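Local coordinates for 33-36 kDa outer membrane protein (Acinetobacter baumannii, PDB 6GIE), which probably forms a beta-barrel channel of the porin family in the outer membrane, and may be connected with carbapenem susceptibility, at residues Gly199-Asp202 / Gly203-Met206. Sequence-based numbering, arbitrary orientation.
Sequences GNID and GTNM
I201 and T204 are the end residues of a type II beta turn in the connection that leads from strand 190-200 to strand 207-216 of the barrel. Closure of the turn is evident from the bond T204 N to I201 O, 3.1 Å, bent to 140° at the hydrogen and with the donor slightly tilted from the carbonyl plane. The backbone of D202, extended, followed by that of G203 identifies the type, since the third position takes a positive phi, which glycine adopts readily. Beyond the turn, I201 N donates to M206 O at 3.1 Å in a bond nearly straight at the hydrogen (166°), the N standing well above the carbonyl plane. It ties the two sides of the connection together below the turn.

The hydroxyl oxygen of T204 takes part in two hydrogen bonds. Chi1 of 80° sets OG1 between its own backbone N and carbonyl carbon, where it accepts from M206 N at 3.0 Å, an ST turn, while giving a weak bond back to I201 O. I201 CG1 presses on the same OG1 at 3.0 Å, a close approach of methylene to oxygen. Alongside, I201 and M206 point the same way, and I201 CG1 reaches M206 CB at 3.9 Å, a small apolar contact on the surface. Outside the turn, N200 ND2 makes a weak hydrogen bond to K60 O, and M206 touches V230. Successive antiparallel strands are joined here by a short loop built from a type II turn and an ST turn, a connection characteristic of the up-and-down meander of porin barrels.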
loop_
_atom_site.group_PDB
_atom_site.type_symbol
_atom_site.label_atom_id
_atom_site.label_comp_id
_atom_site.label_asym_id
_atom_site.label_seq_id
_atom_site.Cartn_x
_atom_site.Cartn_y
_atom_site.Cartn_z
ATOM N N GLY A 199 -9.911 -4.066 -10.810
ATOM C CA GLY A 199 -11.035 -4.104 -11.715
ATOM C C GLY A 199 -12.369 -4.361 -11.028
ATOM O O GLY A 199 -12.463 -5.033 -9.980
ATOM N N ASN A 200 -13.398 -3.785 -11.632
ATOM C CA ASN A 200 -14.788 -4.055 -11.296
ATOM C C ASN A 200 -15.169 -5.362 -11.890
ATOM O O ASN A 200 -14.736 -5.637 -12.991
ATOM C CB ASN A 200 -15.661 -2.959 -11.868
ATOM C CG ASN A 200 -15.435 -1.640 -11.141
ATOM O OD1 ASN A 200 -15.048 -1.628 -9.971
ATOM N ND2 ASN A 200 -15.663 -0.546 -11.819
ATOM N N ILE A 201 -15.943 -6.189 -11.185
ATOM C CA ILE A 201 -16.454 -7.381 -11.857
ATOM C C ILE A 201 -17.774 -7.029 -12.582
ATOM O O ILE A 201 -18.718 -6.534 -11.981
ATOM C CB ILE A 201 -16.524 -8.650 -10.965
ATOM C CG1 ILE A 201 -17.778 -8.666 -10.105
ATOM C CG2 ILE A 201 -15.271 -8.806 -10.100
ATOM C CD1 ILE A 201 -18.110 -10.053 -9.627
ATOM N N ASP A 202 -17.785 -7.243 -13.893
ATOM C CA ASP A 202 -18.858 -6.764 -14.772
ATOM C C ASP A 202 -20.224 -7.267 -14.312
ATOM O O ASP A 202 -20.379 -8.427 -13.942
ATOM C CB ASP A 202 -18.604 -7.223 -16.218
ATOM C CG ASP A 202 -17.362 -6.569 -16.840
ATOM O OD1 ASP A 202 -16.402 -6.262 -16.090
ATOM O OD2 ASP A 202 -17.340 -6.375 -18.085
ATOM N N GLY A 203 -21.212 -6.385 -14.338
ATOM C CA GLY A 203 -22.542 -6.725 -13.867
ATOM C C GLY A 203 -22.737 -6.750 -12.347
ATOM O O GLY A 203 -23.756 -7.264 -11.883
ATOM N N THR A 204 -21.801 -6.224 -11.548
ATOM C CA THR A 204 -22.054 -6.090 -10.102
ATOM C C THR A 204 -21.347 -4.882 -9.461
ATOM O O THR A 204 -20.642 -4.099 -10.137
ATOM C CB THR A 204 -21.689 -7.362 -9.281
ATOM O OG1 THR A 204 -20.278 -7.407 -9.038
ATOM C CG2 THR A 204 -22.122 -8.644 -9.962
ATOM N N ASN A 205 -21.566 -4.749 -8.147
ATOM C CA ASN A 205 -20.896 -3.752 -7.320
ATOM C C ASN A 205 -19.665 -4.343 -6.619
ATOM O O ASN A 205 -19.205 -3.796 -5.636
ATOM C CB ASN A 205 -21.889 -3.192 -6.266
ATOM C CG ASN A 205 -22.728 -2.066 -6.813
ATOM O OD1 ASN A 205 -23.954 -2.087 -6.746
ATOM N ND2 ASN A 205 -22.066 -1.080 -7.386
ATOM N N MET A 206 -19.167 -5.485 -7.081
ATOM C CA MET A 206 -17.984 -6.075 -6.471
ATOM C C MET A 206 -16.759 -5.693 -7.296
ATOM O O MET A 206 -16.870 -5.201 -8.430
ATOM C CB MET A 206 -18.156 -7.590 -6.346
ATOM C CG MET A 206 -19.475 -7.990 -5.620
ATOM S SD MET A 206 -19.707 -9.775 -5.713
ATOM C CE MET A 206 -18.962 -10.159 -4.171
#